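Local coordinates for Mll7089 protein (Mesorhizobium loti, PDB 2OZ8), which is of unproven function but, as a putative member of the mandelate racemase group of the enolase superfamily, probably binds magnesium and may act as a hydro-lyase, at residues Phe8-Arg12 / Pro58-Glu64; Ala35-Val39 / Ala105-Leu110; Gln14-Asp18 / Ala28-Asn32. All coordinates share one frame; numbering follows the deposited sequence.

How the contacts relate
All three contacts belong to the capping domain that accompanies the TIM barrel, as in enolase-superfamily proteins, and share its antiparallel sheet. Contact 3 joins the neighbouring strands 5-17 and 27-40, and a helix packs on each: helix 60-70 on 5-17 in contact 1, helix 103-118 on 27-40 in contact 2. Along the chain contact 3 is nested inside the loop that contact 1 closes, while contacts 1 and 2 interleave. The centres of contacts 1 and 2 are about 13 Å apart, and the contacts touch where Ile-10 packs on Leu-36 and Arg-9 pairs with Glu-37. The centre of contact 3 lies about 18 Å from that of contact 1 and about 22 Å from that of contact 2.

Contact 1 of 3, residues Phe8-Arg12 / Pro58-Glu64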
ATOM      1  N   PHE A   8      17.858  37.818 -30.784  1.00 44.73           N
ATOM      2  CA  PHE A   8      16.726  36.989 -31.110  1.00 44.46           C
ATOM      3  C   PHE A   8      15.782  37.682 -32.106  1.00 46.10           C
ATOM      4  O   PHE A   8      15.733  38.899 -32.170  1.00 46.32           O
ATOM      5  CB  PHE A   8      15.986  36.559 -29.836  1.00 43.24           C
ATOM      6  CG  PHE A   8      15.066  37.588 -29.290  1.00 39.34           C
ATOM      7  CD1 PHE A   8      13.799  37.752 -29.828  1.00 37.49           C
ATOM      8  CD2 PHE A   8      15.461  38.390 -28.230  1.00 36.92           C
ATOM      9  CE1 PHE A   8      12.906  38.739 -29.320  1.00 39.84           C
ATOM     10  CE2 PHE A   8      14.599  39.387 -27.705  1.00 38.59           C
ATOM     11  CZ  PHE A   8      13.311  39.563 -28.264  1.00 41.47           C
ATOM     12  N   ARG A   9      14.986  36.914 -32.848  1.00 47.32           N
ATOM     13  CA  ARG A   9      14.099  37.491 -33.860  1.00 49.28           C
ATOM     14  C   ARG A   9      12.741  36.783 -33.792  1.00 48.16           C
ATOM     15  O   ARG A   9      12.700  35.556 -33.749  1.00 49.03           O
ATOM     16  CB  ARG A   9      14.754  37.297 -35.224  1.00 49.81           C
ATOM     17  CG  ARG A   9      14.354  38.235 -36.390  1.00 53.31           C
ATOM     18  CD  ARG A   9      15.096  37.770 -37.722  1.00 54.06           C
ATOM     19  NE  ARG A   9      16.567  37.961 -37.683  1.00 61.83           N
ATOM     20  CZ  ARG A   9      17.516  37.040 -37.948  1.00 63.16           C
ATOM     21  NH1 ARG A   9      17.217  35.786 -38.295  1.00 61.61           N
ATOM     22  NH2 ARG A   9      18.802  37.400 -37.869  1.00 64.09           N
ATOM     23  N   ILE A  10      11.636  37.533 -33.757  1.00 47.40           N
ATOM     24  CA  ILE A  10      10.307  36.926 -33.751  1.00 45.69           C
ATOM     25  C   ILE A  10       9.501  37.265 -35.006  1.00 45.99           C
ATOM     26  O   ILE A  10       9.241  38.440 -35.310  1.00 46.96           O
ATOM     27  CB  ILE A  10       9.482  37.313 -32.511  1.00 46.01           C
ATOM     28  CG1 ILE A  10      10.271  37.094 -31.194  1.00 44.38           C
ATOM     29  CG2 ILE A  10       8.096  36.566 -32.508  1.00 44.39           C
ATOM     30  CD1 ILE A  10      10.325  35.675 -30.692  1.00 41.65           C
ATOM     31  N   THR A  11       9.073  36.248 -35.739  1.00 44.92           N
ATOM     32  CA  THR A  11       8.217  36.508 -36.877  1.00 44.22           C
ATOM     33  C   THR A  11       6.851  35.898 -36.667  1.00 43.22           C
ATOM     34  O   THR A  11       6.727  34.671 -36.586  1.00 43.56           O
ATOM     35  CB  THR A  11       8.828  35.995 -38.189  1.00 44.34           C
ATOM     36  OG1 THR A  11      10.187  36.424 -38.273  1.00 45.67           O
ATOM     37  CG2 THR A  11       8.095  36.565 -39.340  1.00 44.98           C
ATOM     38  N   ARG A  12       5.832  36.756 -36.617  1.00 41.26           N
ATOM     39  CA  ARG A  12       4.475  36.329 -36.347  1.00 39.44           C
ATOM     40  C   ARG A  12       3.706  35.919 -37.614  1.00 39.45           C
ATOM     41  O   ARG A  12       3.736  36.637 -38.604  1.00 40.44           O
ATOM     42  CB  ARG A  12       3.764  37.438 -35.610  1.00 38.05           C
ATOM     43  CG  ARG A  12       2.464  37.060 -35.010  1.00 38.32           C
ATOM     44  CD  ARG A  12       1.678  38.290 -34.654  1.00 34.86           C
ATOM     45  NE  ARG A  12       0.364  37.961 -34.103  1.00 38.85           N
ATOM     46  CZ  ARG A  12      -0.706  37.650 -34.830  1.00 40.06           C
ATOM     47  NH1 ARG A  12      -0.632  37.624 -36.161  1.00 39.78           N
ATOM     48  NH2 ARG A  12      -1.860  37.397 -34.228  1.00 37.14           N
ATOM     49  N   PRO A  58      -0.511  37.477 -29.521  1.00 44.77           N
ATOM     50  CA  PRO A  58      -0.572  38.929 -29.579  1.00 45.07           C
ATOM     51  C   PRO A  58       0.308  39.463 -30.742  1.00 45.29           C
ATOM     52  O   PRO A  58       0.868  38.657 -31.526  1.00 44.84           O
ATOM     53  CB  PRO A  58      -0.029  39.364 -28.208  1.00 45.00           C
ATOM     54  CG  PRO A  58       0.820  38.249 -27.757  1.00 44.85           C
ATOM     55  CD  PRO A  58       0.215  36.992 -28.340  1.00 44.90           C
ATOM     56  N   ASP A  59       0.422  40.791 -30.853  1.00 45.20           N
ATOM     57  CA  ASP A  59       1.232  41.419 -31.918  1.00 45.71           C
ATOM     58  C   ASP A  59       2.698  41.012 -31.841  1.00 44.56           C
ATOM     59  O   ASP A  59       3.213  40.781 -30.754  1.00 44.02           O
ATOM     60  CB  ASP A  59       1.152  42.929 -31.813  1.00 46.27           C
ATOM     61  CG  ASP A  59      -0.200  43.461 -32.152  1.00 49.94           C
ATOM     62  OD1 ASP A  59      -1.022  42.760 -32.788  1.00 54.42           O
ATOM     63  OD2 ASP A  59      -0.451  44.613 -31.761  1.00 57.82           O
ATOM     64  N   GLN A  60       3.350  40.930 -32.986  1.00 44.22           N
ATOM     65  CA  GLN A  60       4.768  40.622 -33.059  1.00 45.70           C
ATOM     66  C   GLN A  60       5.469  41.377 -31.943  1.00 45.46           C
ATOM     67  O   GLN A  60       6.269  40.801 -31.237  1.00 46.45           O
ATOM     68  CB  GLN A  60       5.340  41.045 -34.427  1.00 45.46           C
ATOM     69  CG  GLN A  60       6.614  40.352 -34.910  1.00 46.24           C
ATOM     70  CD  GLN A  60       6.734  40.307 -36.487  1.00 49.86           C
ATOM     71  OE1 GLN A  60       5.959  39.585 -37.235  1.00 48.14           O
ATOM     72  NE2 GLN A  60       7.736  41.059 -36.993  1.00 51.66           N
ATOM     73  N   GLN A  61       5.134  42.652 -31.766  1.00 45.47           N
ATOM     74  CA  GLN A  61       5.790  43.510 -30.801  1.00 45.93           C
ATOM     75  C   GLN A  61       5.527  43.076 -29.332  1.00 45.04           C
ATOM     76  O   GLN A  61       6.408  43.198 -28.471  1.00 44.37           O
ATOM     77  CB  GLN A  61       5.394  44.993 -31.044  1.00 45.86           C
ATOM     78  CG  GLN A  61       6.264  46.045 -30.297  1.00 47.09           C
ATOM     79  CD  GLN A  61       5.727  47.505 -30.401  1.00 48.48           C
ATOM     80  OE1 GLN A  61       5.801  48.162 -31.454  1.00 48.16           O
ATOM     81  NE2 GLN A  61       5.230  48.016 -29.289  1.00 53.55           N
ATOM     82  N   GLU A  62       4.306  42.616 -29.047  1.00 44.09           N
ATOM     83  CA  GLU A  62       3.977  42.132 -27.729  1.00 43.88           C
ATOM     84  C   GLU A  62       4.834  40.854 -27.444  1.00 44.03           C
ATOM     85  O   GLU A  62       5.456  40.753 -26.384  1.00 43.32           O
ATOM     86  CB  GLU A  62       2.464  41.915 -27.606  1.00 43.27           C
ATOM     87  CG  GLU A  62       1.904  41.653 -26.195  1.00 45.25           C
ATOM     88  CD  GLU A  62       2.436  42.598 -25.057  1.00 50.38           C
ATOM     89  OE1 GLU A  62       2.864  43.782 -25.288  1.00 49.43           O
ATOM     90  OE2 GLU A  62       2.429  42.120 -23.903  1.00 49.55           O
ATOM     91  N   ILE A  63       4.918  39.940 -28.417  1.00 43.61           N
ATOM     92  CA  ILE A  63       5.740  38.737 -28.324  1.00 44.17           C
ATOM     93  C   ILE A  63       7.232  39.075 -28.040  1.00 45.98           C
ATOM     94  O   ILE A  63       7.872  38.487 -27.142  1.00 46.22           O
ATOM     95  CB  ILE A  63       5.622  37.889 -29.610  1.00 43.65           C
ATOM     96  CG1 ILE A  63       4.154  37.542 -29.912  1.00 44.09           C
ATOM     97  CG2 ILE A  63       6.420  36.602 -29.479  1.00 45.26           C
ATOM     98  CD1 ILE A  63       3.902  36.789 -31.238  1.00 42.80           C
ATOM     99  N   GLU A  64       7.774  40.029 -28.799  1.00 47.32           N
ATOM    100  CA  GLU A  64       9.145  40.467 -28.634  1.00 49.52           C
ATOM    101  C   GLU A  64       9.412  41.070 -27.241  1.00 49.71           C
ATOM    102  O   GLU A  64      10.454  40.821 -26.652  1.00 50.76           O
ATOM    103  CB  GLU A  64       9.563  41.428 -29.760  1.00 48.65           C
ATOM    104  CG  GLU A  64       9.958  40.715 -31.023  1.00 51.31           C
ATOM    105  CD  GLU A  64      10.218  41.616 -32.269  1.00 53.27           C
ATOM    106  OE1 GLU A  64       9.737  42.778 -32.344  1.00 55.43           O
ATOM    107  OE2 GLU A  64      10.938  41.113 -33.193  1.00 60.12           O
TER
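The shortest polar bond here runs from Arg-12 NE to Pro-58 O, 2.7 Å long and bent to 146° at the hydrogen. The carbonyl oxygen sits at the edge of the guanidinium, in its plane, while NE approaches from above the plane of the carbonyl. Arg-12 reaches it with CG anti to the backbone N (chi1 -168°) and the chain extended as far as NE, which carries CD past the start of the helix. Its two terminal nitrogens are held as well, NH1 by Arg-360 O and NH2 by Leu-57 O and Gln-14 OE1, and this fixes the rotation of the buried guanidinium.

The backbone of the same arginine is gripped from the helix: Arg-12 N donates to Gln-60 OE1 over 2.9 Å in a nearly straight bond (167°), again from above the amide's carbonyl plane. The Gln-60 chain reaches across the strand, CG anti to its own N, with CG passing 3.3 Å from Ile-10 O.

Further along, the contact turns apolar. Ile-10 CG2 meets Ile-63 CG2 at 3.5 Å, and Ile-10 CG1 lies 3.6 Å from Glu-64 CG as those two side chains run past each other in opposite directions. Phe-8 turns its ring edge to the last helical carbonyl of the segment, with CZ 3.5 Å from Glu-64 O.

The first turn of helix 60-70 thus runs obliquely antiparallel to strand 5-17. Ile-10 also touches Ala-34 and Leu-36 of the adjoining strand 27-40, and the ring of Phe-8 meets those of Phe-67 and Trp-72.

Contact 2 of 3, residues Ala35-Val39 / Ala105-Leu110; sequences ALELV and AVQVAL
Helix 103-118 lies on the antiparallel sheet of the N-terminal capping domain, and this contact is where it meets strand 27-40. Leu-38 CD1 is wedged between two consecutive side chains of the helix: it is 3.6 Å from Ala-109 CB and 3.7 Å from Leu-110 CD2. Its CG stands beside the backbone N (chi1 -59°), a torsion that brings CD1 in between them. Leu-38 and Leu-110 meet at a slant.

Two residues back on the strand, on the same face of the sheet, Leu-36 sends CD2 onto the preceding turn of the helix. That methyl sits over the peptide link between Ala-105 and Val-106, 3.9 Å from Val-106 N, with Ala-105 CB and Val-106 CG2 each 4.0 Å away.

In the alpha+beta capping domain of enolase-superfamily proteins, helices pack on an antiparallel sheet; here segment 105-110 runs at 43° to segment 35-39, their axes 8.4 Å apart at closest. The small Ala-105 and Ala-109, four residues and about one turn apart, both point at the strand and receive the leucines. Phe-67 of helix 60-70 touches Leu-36, Leu-38 and Val-106, while Ile-50 of strand 45-52 packs on Leu-36 and Ala-105.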
ATOM      1  N   ALA A  35       7.843  32.304 -35.441  1.00 41.27           N
ATOM      2  CA  ALA A  35       9.166  31.725 -35.519  1.00 40.50           C
ATOM      3  C   ALA A  35      10.037  32.485 -34.557  1.00 40.28           C
ATOM      4  O   ALA A  35       9.956  33.690 -34.462  1.00 40.94           O
ATOM      5  CB  ALA A  35       9.707  31.798 -36.936  1.00 39.91           C
ATOM      6  N   LEU A  36      10.824  31.741 -33.799  1.00 39.58           N
ATOM      7  CA  LEU A  36      11.738  32.275 -32.839  1.00 37.89           C
ATOM      8  C   LEU A  36      13.096  31.907 -33.392  1.00 38.00           C
ATOM      9  O   LEU A  36      13.380  30.732 -33.644  1.00 37.14           O
ATOM     10  CB  LEU A  36      11.513  31.621 -31.473  1.00 38.08           C
ATOM     11  CG  LEU A  36      12.636  31.854 -30.448  1.00 37.58           C
ATOM     12  CD1 LEU A  36      12.713  33.323 -30.059  1.00 34.71           C
ATOM     13  CD2 LEU A  36      12.476  30.945 -29.217  1.00 36.56           C
ATOM     14  N   GLU A  37      13.911  32.926 -33.653  1.00 38.46           N
ATOM     15  CA  GLU A  37      15.242  32.683 -34.186  1.00 38.78           C
ATOM     16  C   GLU A  37      16.233  33.180 -33.175  1.00 39.17           C
ATOM     17  O   GLU A  37      16.123  34.320 -32.680  1.00 38.05           O
ATOM     18  CB  GLU A  37      15.456  33.339 -35.520  1.00 38.59           C
ATOM     19  CG  GLU A  37      14.844  32.590 -36.708  1.00 40.50           C
ATOM     20  CD  GLU A  37      14.905  33.422 -37.989  1.00 41.87           C
ATOM     21  OE1 GLU A  37      15.428  32.941 -39.010  1.00 45.08           O
ATOM     22  OE2 GLU A  37      14.444  34.576 -37.960  1.00 42.68           O
ATOM     23  N   LEU A  38      17.152  32.282 -32.816  1.00 39.70           N
ATOM     24  CA  LEU A  38      18.187  32.617 -31.848  1.00 41.09           C
ATOM     25  C   LEU A  38      19.515  32.643 -32.594  1.00 41.72           C
ATOM     26  O   LEU A  38      19.918  31.645 -33.167  1.00 41.60           O
ATOM     27  CB  LEU A  38      18.196  31.627 -30.683  1.00 39.96           C
ATOM     28  CG  LEU A  38      16.930  31.469 -29.831  1.00 40.28           C
ATOM     29  CD1 LEU A  38      17.056  30.301 -28.799  1.00 33.78           C
ATOM     30  CD2 LEU A  38      16.530  32.807 -29.180  1.00 37.81           C
ATOM     31  N   VAL A  39      20.154  33.812 -32.600  1.00 43.23           N
ATOM     32  CA  VAL A  39      21.379  34.068 -33.375  1.00 43.98           C
ATOM     33  C   VAL A  39      22.560  34.087 -32.451  1.00 44.77           C
ATOM     34  O   VAL A  39      22.531  34.783 -31.440  1.00 44.21           O
ATOM     35  CB  VAL A  39      21.314  35.439 -34.125  1.00 44.59           C
ATOM     36  CG1 VAL A  39      22.395  35.522 -35.173  1.00 43.70           C
ATOM     37  CG2 VAL A  39      19.919  35.652 -34.817  1.00 44.47           C
ATOM     38  N   ALA A 105       9.612  26.084 -27.996  1.00 38.94           N
ATOM     39  CA  ALA A 105      10.336  26.855 -29.034  1.00 38.35           C
ATOM     40  C   ALA A 105      11.787  27.116 -28.650  1.00 37.61           C
ATOM     41  O   ALA A 105      12.723  26.942 -29.460  1.00 37.81           O
ATOM     42  CB  ALA A 105       9.605  28.209 -29.298  1.00 37.52           C
ATOM     43  N   VAL A 106      11.972  27.530 -27.409  1.00 36.58           N
ATOM     44  CA  VAL A 106      13.313  27.752 -26.894  1.00 36.09           C
ATOM     45  C   VAL A 106      14.131  26.488 -26.976  1.00 36.36           C
ATOM     46  O   VAL A 106      15.265  26.552 -27.428  1.00 38.57           O
ATOM     47  CB  VAL A 106      13.331  28.351 -25.446  1.00 35.65           C
ATOM     48  CG1 VAL A 106      14.759  28.561 -24.959  1.00 33.63           C
ATOM     49  CG2 VAL A 106      12.620  29.676 -25.421  1.00 34.83           C
ATOM     50  N   GLN A 107      13.580  25.346 -26.573  1.00 36.31           N
ATOM     51  CA  GLN A 107      14.367  24.086 -26.559  1.00 36.72           C
ATOM     52  C   GLN A 107      14.702  23.626 -27.987  1.00 35.72           C
ATOM     53  O   GLN A 107      15.801  23.168 -28.257  1.00 36.50           O
ATOM     54  CB  GLN A 107      13.665  22.955 -25.762  1.00 36.45           C
ATOM     55  CG  GLN A 107      13.557  23.181 -24.206  1.00 36.96           C
ATOM     56  CD  GLN A 107      12.983  21.949 -23.392  1.00 38.53           C
ATOM     57  OE1 GLN A 107      12.652  20.891 -23.937  1.00 42.37           O
ATOM     58  NE2 GLN A 107      12.901  22.105 -22.089  1.00 40.80           N
ATOM     59  N   VAL A 108      13.750  23.755 -28.885  1.00 34.94           N
ATOM     60  CA  VAL A 108      13.961  23.446 -30.283  1.00 35.23           C
ATOM     61  C   VAL A 108      15.005  24.370 -30.940  1.00 35.10           C
ATOM     62  O   VAL A 108      15.911  23.893 -31.609  1.00 34.34           O
ATOM     63  CB  VAL A 108      12.616  23.491 -31.074  1.00 35.51           C
ATOM     64  CG1 VAL A 108      12.837  23.185 -32.547  1.00 33.86           C
ATOM     65  CG2 VAL A 108      11.656  22.527 -30.470  1.00 32.61           C
ATOM     66  N   ALA A 109      14.887  25.673 -30.717  1.00 34.82           N
ATOM     67  CA  ALA A 109      15.864  26.632 -31.247  1.00 35.02           C
ATOM     68  C   ALA A 109      17.258  26.453 -30.635  1.00 35.32           C
ATOM     69  O   ALA A 109      18.245  26.412 -31.370  1.00 35.26           O
ATOM     70  CB  ALA A 109      15.390  28.027 -31.049  1.00 35.19           C
ATOM     71  N   LEU A 110      17.340  26.303 -29.313  1.00 35.54           N
ATOM     72  CA  LEU A 110      18.641  26.011 -28.643  1.00 35.89           C
ATOM     73  C   LEU A 110      19.357  24.765 -29.167  1.00 36.10           C
ATOM     74  O   LEU A 110      20.551  24.837 -29.490  1.00 36.74           O
ATOM     75  CB  LEU A 110      18.498  25.928 -27.116  1.00 35.79           C
ATOM     76  CG  LEU A 110      18.231  27.226 -26.375  1.00 35.81           C
ATOM     77  CD1 LEU A 110      18.122  26.954 -24.907  1.00 34.81           C
ATOM     78  CD2 LEU A 110      19.365  28.273 -26.724  1.00 34.70           C
TER

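Contact 3 of 3, residues Gln14-Asp18 / Ala28-Asn32; sequences QFARD and ADDVN
One face of the Phe-15 ring is occupied by Val-31, whose CB stands 3.8 Å from the ring centroid, 14° off the normal, in a CH-pi contact. The ring of His-325 meets Phe-15 edge-to-face. Another flat group, the guanidinium of Arg-17, has Val-31 CG2 over one face, offset toward its rim, and Asp-30 O at its edge, tilted somewhat from its plane. Val-31 is thus held between ring and guanidinium: of these two CG1 meets only the ring, at Phe-15 CZ (3.7 Å), while CG2 lies against both the ring and Arg-17 CG, 3.4 Å from the latter.

Strands 5-17 and 27-40 run antiparallel here in the sheet of the capping domain, and Phe-15 with Val-31 forms a hydrogen-bonded pair: Val-31 N to Phe-15 O is 2.8 Å, Phe-15 N to Val-31 O 3.1 Å. Past this pair, Arg-17 N donates to Asp-29 O over 2.7 Å, nearly straight (170°). Its extended side chain reaches over the partner strand and gives NE to Asp-30 O at 2.9 Å, bent to 146°.

On the other face of the sheet, Gln-14 and Asn-32 run side by side, Gln-14 CG lying 3.4 Å from Asn-32 OD1. That oxygen accepts from Leu-57 N, and Gln-14 NE2 donates to Leu-364 O.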
ATOM      1  N   GLN A  14      -0.329  34.263 -38.872  1.00 39.31           N
ATOM      2  CA  GLN A  14      -1.707  34.025 -38.461  1.00 38.37           C
ATOM      3  C   GLN A  14      -2.445  33.789 -39.786  1.00 38.48           C
ATOM      4  O   GLN A  14      -2.649  34.725 -40.546  1.00 38.68           O
ATOM      5  CB  GLN A  14      -2.294  35.206 -37.691  1.00 37.22           C
ATOM      6  CG  GLN A  14      -3.780  35.001 -37.256  1.00 37.60           C
ATOM      7  CD  GLN A  14      -4.438  36.250 -36.610  1.00 37.53           C
ATOM      8  OE1 GLN A  14      -3.800  37.272 -36.356  1.00 40.32           O
ATOM      9  NE2 GLN A  14      -5.711  36.157 -36.365  1.00 33.41           N
ATOM     10  N   PHE A  15      -2.797  32.536 -40.064  1.00 38.23           N
ATOM     11  CA  PHE A  15      -3.392  32.165 -41.346  1.00 38.48           C
ATOM     12  C   PHE A  15      -4.475  31.096 -41.254  1.00 38.58           C
ATOM     13  O   PHE A  15      -4.510  30.335 -40.303  1.00 38.84           O
ATOM     14  CB  PHE A  15      -2.314  31.738 -42.326  1.00 37.08           C
ATOM     15  CG  PHE A  15      -1.413  30.604 -41.839  1.00 38.44           C
ATOM     16  CD1 PHE A  15      -1.645  29.272 -42.251  1.00 38.20           C
ATOM     17  CD2 PHE A  15      -0.281  30.866 -41.041  1.00 38.47           C
ATOM     18  CE1 PHE A  15      -0.748  28.212 -41.908  1.00 37.08           C
ATOM     19  CE2 PHE A  15       0.605  29.826 -40.645  1.00 35.90           C
ATOM     20  CZ  PHE A  15       0.361  28.485 -41.092  1.00 38.78           C
ATOM     21  N   ALA A  16      -5.348  31.060 -42.263  1.00 39.04           N
ATOM     22  CA  ALA A  16      -6.410  30.051 -42.393  1.00 38.57           C
ATOM     23  C   ALA A  16      -5.822  28.698 -42.725  1.00 38.59           C
ATOM     24  O   ALA A  16      -4.785  28.602 -43.423  1.00 38.24           O
ATOM     25  CB  ALA A  16      -7.437  30.455 -43.478  1.00 37.95           C
ATOM     26  N   ARG A  17      -6.483  27.659 -42.206  1.00 38.89           N
ATOM     27  CA  ARG A  17      -6.160  26.271 -42.540  1.00 40.10           C
ATOM     28  C   ARG A  17      -6.889  25.862 -43.810  1.00 40.41           C
ATOM     29  O   ARG A  17      -7.859  26.496 -44.194  1.00 39.94           O
ATOM     30  CB  ARG A  17      -6.561  25.335 -41.394  1.00 39.55           C
ATOM     31  CG  ARG A  17      -5.626  25.424 -40.201  1.00 40.17           C
ATOM     32  CD  ARG A  17      -6.130  24.551 -39.046  1.00 37.70           C
ATOM     33  NE  ARG A  17      -5.337  24.754 -37.837  1.00 35.31           N
ATOM     34  CZ  ARG A  17      -4.273  24.029 -37.514  1.00 36.95           C
ATOM     35  NH1 ARG A  17      -3.844  23.048 -38.308  1.00 37.39           N
ATOM     36  NH2 ARG A  17      -3.628  24.290 -36.391  1.00 37.64           N
ATOM     37  N   ASP A  18      -6.414  24.788 -44.432  1.00 41.90           N
ATOM     38  CA  ASP A  18      -7.090  24.182 -45.574  1.00 43.93           C
ATOM     39  C   ASP A  18      -8.309  23.293 -45.240  1.00 44.11           C
ATOM     40  O   ASP A  18      -9.101  22.992 -46.122  1.00 45.12           O
ATOM     41  CB  ASP A  18      -6.083  23.434 -46.461  1.00 43.81           C
ATOM     42  CG  ASP A  18      -5.449  22.219 -45.779  1.00 49.04           C
ATOM     43  OD1 ASP A  18      -5.214  22.202 -44.518  1.00 50.10           O
ATOM     44  OD2 ASP A  18      -5.178  21.254 -46.553  1.00 51.14           O
ATOM     45  N   ALA A  28     -10.612  24.050 -34.726  1.00 43.41           N
ATOM     46  CA  ALA A  28      -9.768  25.148 -35.216  1.00 42.65           C
ATOM     47  C   ALA A  28      -9.688  25.156 -36.717  1.00 42.23           C
ATOM     48  O   ALA A  28      -9.396  24.123 -37.311  1.00 41.89           O
ATOM     49  CB  ALA A  28      -8.343  25.085 -34.637  1.00 42.15           C
ATOM     50  N   ASP A  29      -9.934  26.324 -37.319  1.00 42.24           N
ATOM     51  CA  ASP A  29      -9.708  26.528 -38.755  1.00 42.22           C
ATOM     52  C   ASP A  29      -8.587  27.542 -39.113  1.00 42.94           C
ATOM     53  O   ASP A  29      -8.416  27.915 -40.286  1.00 43.26           O
ATOM     54  CB  ASP A  29     -11.014  26.882 -39.431  1.00 41.95           C
ATOM     55  CG  ASP A  29     -11.647  28.115 -38.864  1.00 42.76           C
ATOM     56  OD1 ASP A  29     -11.041  28.810 -38.040  1.00 43.15           O
ATOM     57  OD2 ASP A  29     -12.793  28.398 -39.238  1.00 46.88           O
ATOM     58  N   ASP A  30      -7.815  27.972 -38.109  1.00 43.01           N
ATOM     59  CA  ASP A  30      -6.680  28.891 -38.329  1.00 43.10           C
ATOM     60  C   ASP A  30      -5.447  28.385 -37.579  1.00 42.08           C
ATOM     61  O   ASP A  30      -5.523  27.454 -36.820  1.00 41.18           O
ATOM     62  CB  ASP A  30      -7.024  30.311 -37.865  1.00 43.62           C
ATOM     63  CG  ASP A  30      -7.400  30.369 -36.372  1.00 47.24           C
ATOM     64  OD1 ASP A  30      -7.210  29.357 -35.665  1.00 53.71           O
ATOM     65  OD2 ASP A  30      -7.912  31.401 -35.892  1.00 50.43           O
ATOM     66  N   VAL A  31      -4.311  29.013 -37.837  1.00 41.83           N
ATOM     67  CA  VAL A  31      -3.042  28.658 -37.259  1.00 40.94           C
ATOM     68  C   VAL A  31      -2.449  29.941 -36.711  1.00 41.37           C
ATOM     69  O   VAL A  31      -2.422  30.955 -37.396  1.00 41.93           O
ATOM     70  CB  VAL A  31      -2.121  28.139 -38.309  1.00 40.30           C
ATOM     71  CG1 VAL A  31      -0.807  27.706 -37.685  1.00 41.46           C
ATOM     72  CG2 VAL A  31      -2.779  26.995 -39.066  1.00 41.10           C
ATOM     73  N   ASN A  32      -1.972  29.891 -35.481  1.00 41.03           N
ATOM     74  CA  ASN A  32      -1.341  31.029 -34.843  1.00 41.16           C
ATOM     75  C   ASN A  32       0.043  30.624 -34.389  1.00 41.12           C
ATOM     76  O   ASN A  32       0.158  29.775 -33.527  1.00 42.56           O
ATOM     77  CB  ASN A  32      -2.193  31.461 -33.676  1.00 41.57           C
ATOM     78  CG  ASN A  32      -3.292  32.427 -34.098  1.00 42.45           C
ATOM     79  OD1 ASN A  32      -3.061  33.626 -34.203  1.00 44.99           O
ATOM     80  ND2 ASN A  32      -4.485  31.917 -34.310  1.00 43.25           N
TER